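Local coordinates for antifreeze protein (Marinomonas primoryensis, PDB 3P4G) that probably binds ice through ordered surface waters, acting as a hyperactive antifreeze protein built as a right-handed, calcium-binding beta-helix, at residues G184-A189 against D207-V212; I239-S244 against I262-L267. One frame throughout, in Å; residues are numbered along the deposited sequence.

Contact 1. Residues G184-A189 against D207-V212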
loop_
_atom_site.group_PDB
_atom_site.type_symbol
_atom_site.label_atom_id
_atom_site.label_comp_id
_atom_site.label_asym_id
_atom_site.label_seq_id
_atom_site.Cartn_x
_atom_site.Cartn_y
_atom_site.Cartn_z
ATOM N N GLY A 184 8.732 -1.497 -1.006
ATOM C CA GLY A 184 10.196 -1.581 -1.017
ATOM C C GLY A 184 10.721 -2.116 -2.327
ATOM O O GLY A 184 11.831 -1.797 -2.739
ATOM N N ARG A 185 9.909 -2.954 -2.999
ATOM C CA ARG A 185 10.292 -3.462 -4.285
ATOM C C ARG A 185 9.282 -3.110 -5.370
ATOM O O ARG A 185 9.029 -1.925 -5.562
ATOM C CB ARG A 185 10.697 -4.949 -4.212
ATOM C CG ARG A 185 11.892 -5.116 -3.287
ATOM C CD ARG A 185 12.379 -6.562 -3.137
ATOM N NE ARG A 185 13.431 -6.551 -2.113
ATOM C CZ ARG A 185 14.030 -7.628 -1.613
ATOM N NH1 ARG A 185 13.711 -8.837 -2.050
ATOM N NH2 ARG A 185 14.958 -7.480 -0.664
ATOM N N THR A 186 8.655 -4.096 -6.021
ATOM C CA THR A 186 7.979 -3.853 -7.287
ATOM C C THR A 186 6.494 -4.103 -7.200
ATOM O O THR A 186 6.050 -5.010 -6.476
ATOM C CB THR A 186 8.651 -4.760 -8.377
ATOM O OG1 THR A 186 9.976 -4.237 -8.646
ATOM C CG2 THR A 186 7.837 -4.874 -9.685
ATOM N N ILE A 187 5.732 -3.255 -7.885
ATOM C CA ILE A 187 4.316 -3.515 -8.075
ATOM C C ILE A 187 4.278 -4.356 -9.338
ATOM O O ILE A 187 4.498 -3.851 -10.446
ATOM C CB ILE A 187 3.469 -2.266 -8.200
ATOM C CG1 ILE A 187 3.580 -1.446 -6.920
ATOM C CG2 ILE A 187 1.972 -2.666 -8.387
ATOM C CD1 ILE A 187 2.809 -0.100 -6.921
ATOM N N ASN A 188 4.031 -5.642 -9.143
ATOM C CA ASN A 188 4.006 -6.626 -10.230
ATOM C C ASN A 188 2.862 -6.407 -11.223
ATOM O O ASN A 188 1.964 -5.636 -10.975
ATOM C CB ASN A 188 3.995 -8.042 -9.649
ATOM C CG ASN A 188 5.370 -8.487 -9.154
ATOM O OD1 ASN A 188 6.397 -8.278 -9.825
ATOM N ND2 ASN A 188 5.384 -9.174 -8.007
ATOM N N ALA A 189 2.908 -7.087 -12.356
ATOM C CA ALA A 189 1.906 -6.873 -13.383
ATOM C C ALA A 189 0.500 -7.069 -12.842
ATOM O O ALA A 189 -0.419 -6.372 -13.288
ATOM C CB ALA A 189 2.154 -7.779 -14.626
ATOM N N ASP A 207 10.103 -1.333 -9.441
ATOM C CA ASP A 207 9.516 -0.992 -10.725
ATOM C C ASP A 207 7.996 -1.010 -10.602
ATOM O O ASP A 207 7.477 -1.556 -9.625
ATOM C CB ASP A 207 9.909 -2.064 -11.733
ATOM C CG ASP A 207 11.417 -2.184 -11.882
ATOM O OD1 ASP A 207 12.099 -1.149 -11.835
ATOM O OD2 ASP A 207 11.907 -3.316 -12.001
ATOM N N LEU A 208 7.324 -0.340 -11.542
ATOM C CA LEU A 208 5.865 -0.417 -11.672
ATOM C C LEU A 208 5.508 -1.134 -12.961
ATOM O O LEU A 208 5.610 -0.536 -14.061
ATOM C CB LEU A 208 5.246 0.987 -11.696
ATOM C CG LEU A 208 3.731 1.034 -11.905
ATOM C CD1 LEU A 208 2.989 0.203 -10.869
ATOM C CD2 LEU A 208 3.211 2.488 -11.901
ATOM N N PHE A 209 5.150 -2.421 -12.828
ATOM C CA PHE A 209 4.655 -3.231 -13.932
ATOM C C PHE A 209 3.124 -3.362 -13.863
ATOM O O PHE A 209 2.492 -3.673 -14.896
ATOM C CB PHE A 209 5.307 -4.621 -13.936
ATOM C CG PHE A 209 6.818 -4.606 -14.032
ATOM C CD1 PHE A 209 7.484 -3.599 -14.726
ATOM C CD2 PHE A 209 7.548 -5.616 -13.451
ATOM C CE1 PHE A 209 8.887 -3.621 -14.813
ATOM C CE2 PHE A 209 8.957 -5.670 -13.553
ATOM C CZ PHE A 209 9.615 -4.674 -14.238
ATOM N N GLY A 210 2.537 -3.143 -12.679
ATOM C CA GLY A 210 1.045 -3.154 -12.486
ATOM C C GLY A 210 0.447 -1.759 -12.618
ATOM O O GLY A 210 0.797 -1.021 -13.539
ATOM N N GLU A 211 -0.431 -1.382 -11.700
ATOM C CA GLU A 211 -1.143 -0.111 -11.789
ATOM C C GLU A 211 -1.113 0.630 -10.460
ATOM O O GLU A 211 -1.144 -0.000 -9.375
ATOM C CB GLU A 211 -2.614 -0.364 -12.175
ATOM C CG GLU A 211 -2.767 -1.110 -13.536
ATOM C CD GLU A 211 -4.163 -1.008 -14.078
ATOM O OE1 GLU A 211 -5.119 -1.362 -13.343
ATOM O OE2 GLU A 211 -4.302 -0.557 -15.230
ATOM N N VAL A 212 -1.141 1.954 -10.564
ATOM C CA VAL A 212 -1.253 2.872 -9.417
ATOM C C VAL A 212 -2.346 3.887 -9.763
ATOM O O VAL A 212 -2.443 4.369 -10.905
ATOM C CB VAL A 212 0.068 3.604 -9.153
ATOM C CG1 VAL A 212 -0.117 4.874 -8.260
ATOM C CG2 VAL A 212 1.126 2.647 -8.602
HETATM O O HOH W 1 11.378 -5.442 -10.452
#
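Thr186 and Asp207 open the contact with a side chain that does the work of a backbone acceptor. The amide of Asp207 points almost straight at Thr186 OG1, with N to OG1 at 3.0 Å and an angle of 168° at the hydrogen. OG1 lies anti to the carbonyl carbon of its own residue (chi1 -71°), while CG2, anti to the backbone N, turns to the ring of Phe209 and comes to 3.8 Å from CD2. A water joins the same hydroxyl to Asp207 OD2, to which it donates; the other carboxylate oxygen, OD1, takes the amide of Lys226 in the next coil.

Backbone bonds follow. Ile187 N donates to Asp207 O, and Ile187 O then accepts twice: Phe209 N arrives at 2.9 Å, nearly along the C=O axis, whereas Gly210 N, at 3.1 Å, sits 48° above the carbonyl plane. Beyond this fork the chains draw together, and Asn188 O lies 3.0 Å from Gly210 CA, where a CB on Gly210 would collide with that oxygen.

The apolar contacts centre on Ile187. Its side chain runs beside that of Leu208, pointing the same way, with Ile187 CB 3.7 Å from Leu208 CD1, while Ile187 CD1 meets Val212 CG2 at 3.6 Å, the two side chains crossing at about a right angle. Val204 and Ile223 of flanking strands add to this buried cluster.

The chemistry thus divides between an inner hydrocarbon layer and a polar margin with its bridging water. OG1 is gripped by both an amide and a water, and Ile187 O by two amides, which is consistent with successive coils of the beta-helix keeping their alignment where the regular strands give way to loop.

Contact 2. Residues I239-S244 against I262-L267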
loop_
_atom_site.group_PDB
_atom_site.type_symbol
_atom_site.label_atom_id
_atom_site.label_comp_id
_atom_site.label_asym_id
_atom_site.label_seq_id
_atom_site.Cartn_x
_atom_site.Cartn_y
_atom_site.Cartn_z
ATOM N N ILE A 239 1.225 15.300 -8.182
ATOM C CA ILE A 239 2.597 15.305 -8.693
ATOM C C ILE A 239 3.061 13.838 -8.833
ATOM O O ILE A 239 2.903 13.025 -7.883
ATOM C CB ILE A 239 3.588 16.135 -7.831
ATOM C CG1 ILE A 239 4.975 16.016 -8.495
ATOM C CG2 ILE A 239 3.664 15.617 -6.336
ATOM C CD1 ILE A 239 5.948 17.185 -8.111
ATOM N N VAL A 240 3.551 13.492 -10.006
ATOM C CA VAL A 240 4.059 12.146 -10.282
ATOM C C VAL A 240 5.511 12.293 -10.660
ATOM O O VAL A 240 5.859 13.138 -11.512
ATOM C CB VAL A 240 3.262 11.471 -11.423
ATOM C CG1 VAL A 240 3.854 10.093 -11.792
ATOM C CG2 VAL A 240 1.752 11.287 -11.016
ATOM N N ARG A 241 6.366 11.476 -10.055
ATOM C CA ARG A 241 7.766 11.502 -10.432
ATOM C C ARG A 241 8.197 10.060 -10.752
ATOM O O ARG A 241 7.915 9.151 -9.961
ATOM C CB ARG A 241 8.615 12.051 -9.309
ATOM C CG ARG A 241 10.146 12.002 -9.572
ATOM C CD ARG A 241 10.814 13.186 -8.942
ATOM N NE ARG A 241 10.695 13.118 -7.497
ATOM C CZ ARG A 241 11.515 12.394 -6.723
ATOM N NH1 ARG A 241 12.491 11.698 -7.297
ATOM N NH2 ARG A 241 11.353 12.342 -5.379
ATOM N N VAL A 242 8.839 9.887 -11.896
ATOM C CA VAL A 242 9.385 8.565 -12.303
ATOM C C VAL A 242 10.883 8.738 -12.482
ATOM O O VAL A 242 11.361 9.595 -13.261
ATOM C CB VAL A 242 8.771 8.001 -13.612
ATOM C CG1 VAL A 242 9.412 6.610 -13.998
ATOM C CG2 VAL A 242 7.246 7.929 -13.518
ATOM N N GLN A 243 11.653 7.910 -11.780
ATOM C CA GLN A 243 13.112 8.109 -11.797
ATOM C C GLN A 243 13.920 7.263 -12.769
ATOM O O GLN A 243 15.106 7.545 -12.975
ATOM C CB GLN A 243 13.647 7.908 -10.366
ATOM C CG GLN A 243 13.013 8.837 -9.367
ATOM C CD GLN A 243 13.736 8.808 -8.052
ATOM O OE1 GLN A 243 13.426 8.001 -7.197
ATOM N NE2 GLN A 243 14.701 9.718 -7.870
ATOM N N SER A 244 13.305 6.229 -13.343
ATOM C CA SER A 244 13.966 5.378 -14.333
ATOM C C SER A 244 13.139 5.309 -15.616
ATOM O O SER A 244 12.193 6.074 -15.773
ATOM C CB SER A 244 14.249 3.971 -13.763
ATOM O OG SER A 244 14.913 4.032 -12.490
ATOM N N ILE A 262 7.238 14.621 -13.449
ATOM C CA ILE A 262 8.694 14.659 -13.548
ATOM C C ILE A 262 9.225 13.330 -13.988
ATOM O O ILE A 262 9.020 12.316 -13.328
ATOM C CB ILE A 262 9.331 15.076 -12.215
ATOM C CG1 ILE A 262 8.853 16.495 -11.870
ATOM C CG2 ILE A 262 10.910 15.156 -12.312
ATOM C CD1 ILE A 262 9.011 16.773 -10.484
ATOM N N VAL A 263 9.945 13.352 -15.109
ATOM C CA VAL A 263 10.489 12.111 -15.672
ATOM C C VAL A 263 11.979 12.279 -15.717
ATOM O O VAL A 263 12.513 13.123 -16.461
ATOM C CB VAL A 263 9.803 11.736 -17.033
ATOM C CG1 VAL A 263 9.334 12.915 -17.734
ATOM C CG2 VAL A 263 10.632 10.902 -17.939
ATOM N N GLU A 264 12.680 11.440 -14.948
ATOM C CA GLU A 264 14.116 11.651 -14.805
ATOM C C GLU A 264 14.981 10.884 -15.835
ATOM O O GLU A 264 16.194 11.093 -15.892
ATOM C CB GLU A 264 14.553 11.301 -13.384
ATOM C CG GLU A 264 13.856 12.123 -12.309
ATOM C CD GLU A 264 14.398 11.851 -10.897
ATOM O OE1 GLU A 264 15.376 11.104 -10.743
ATOM O OE2 GLU A 264 13.843 12.399 -9.914
ATOM N N HIS A 265 14.370 9.978 -16.607
ATOM C CA HIS A 265 15.119 9.099 -17.513
ATOM C C HIS A 265 14.393 9.028 -18.888
ATOM O O HIS A 265 13.672 9.978 -19.258
ATOM C CB HIS A 265 15.337 7.734 -16.789
ATOM C CG HIS A 265 16.577 7.029 -17.230
ATOM N ND1 HIS A 265 16.659 6.344 -18.431
ATOM C CD2 HIS A 265 17.818 6.980 -16.687
ATOM C CE1 HIS A 265 17.893 5.878 -18.588
ATOM N NE2 HIS A 265 18.601 6.210 -17.522
ATOM N N GLU A 266 14.594 7.965 -19.651
ATOM C CA GLU A 266 13.966 7.800 -20.960
ATOM C C GLU A 266 12.457 7.810 -20.845
ATOM O O GLU A 266 11.888 7.286 -19.886
ATOM C CB GLU A 266 14.400 6.465 -21.600
ATOM C CG GLU A 266 15.846 6.459 -22.026
ATOM C CD GLU A 266 16.358 5.085 -22.392
ATOM O OE1 GLU A 266 15.590 4.255 -22.900
ATOM O OE2 GLU A 266 17.555 4.865 -22.173
ATOM N N LEU A 267 11.805 8.391 -21.852
ATOM C CA LEU A 267 10.353 8.437 -21.887
ATOM C C LEU A 267 9.843 7.881 -23.219
ATOM O O LEU A 267 9.868 8.583 -24.255
ATOM C CB LEU A 267 9.825 9.890 -21.665
ATOM C CG LEU A 267 8.306 9.981 -21.689
ATOM C CD1 LEU A 267 7.711 9.192 -20.461
ATOM C CD2 LEU A 267 7.860 11.462 -21.643
HETATM O O HOH W 2 16.890 9.263 -11.904
#
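Arg241 and Val242 pair in parallel with Ile262 and Val263, the segments running 22° apart and joined by three nearly straight bonds, Ile262 N to Val240 O, Val242 N to Ile262 O and Glu264 N to Val242 O, each 2.8 Å long.

Just past the paired strands, Glu264 draws two side chains of the preceding coil to its carboxylate. Arg241 NH1 forms a salt bridge with Glu264 OE2 at 3.0 Å, on the syn side but out of the carboxylate plane, the two planes being nearly parallel (11° apart) yet offset. The arginine chain, bent at chi2 and chi3, also rests its CD 3.9 Å from Ile262 CG2. Gln243 lies alongside Glu264, pointing the same way, but its amide plane stands almost perpendicular to the carboxylate; NE2 donates to OE1 at 3.3 Å and only weakly to OE2. A water gives one hydrogen bond to OE1 and another to Gln243 O. An alanine in place of Glu264 would probably leave the Arg241 guanidinium without its charge partner here and the Gln243 amide freer to turn. At the two ends, Ile239 CD1 meets Ile262 CD1 at 3.9 Å, and His265 CB packs on the Ser244 carbonyl carbon.

This is the parallel coil-on-coil pairing of a right-handed beta-helix, with a salt bridge just past the strand ends. Strand 239-242 lies between strands 220-223 and 260-263, and the latter is followed by 279-282, whose Tyr281 touches Ile262 while Ile280 and Leu282 touch Val263. Tyr323, the C-terminal residue, packs against Arg241 and Ile262, and Phe284 stacks on the ring of His265.

The two contacts come in series along the chain, contact 1 closing before contact 2 opens, with centres about 15 Å apart and nearest atoms about 6 Å apart, without touching. Each joins one coil of the solenoid to the next. Contact 1 lies mainly in the loops after strands 180-183 and 201-204 and reaches the start of 211-213, whereas contact 2 begins within strands 239-242 and 260-263 and runs into the loops beyond. Strand 220-223 stands between them in the stack, touching side chains of both. Together they illustrate how a beta-helix stacks coil upon coil by backbone bonds while the side chains beside them differ.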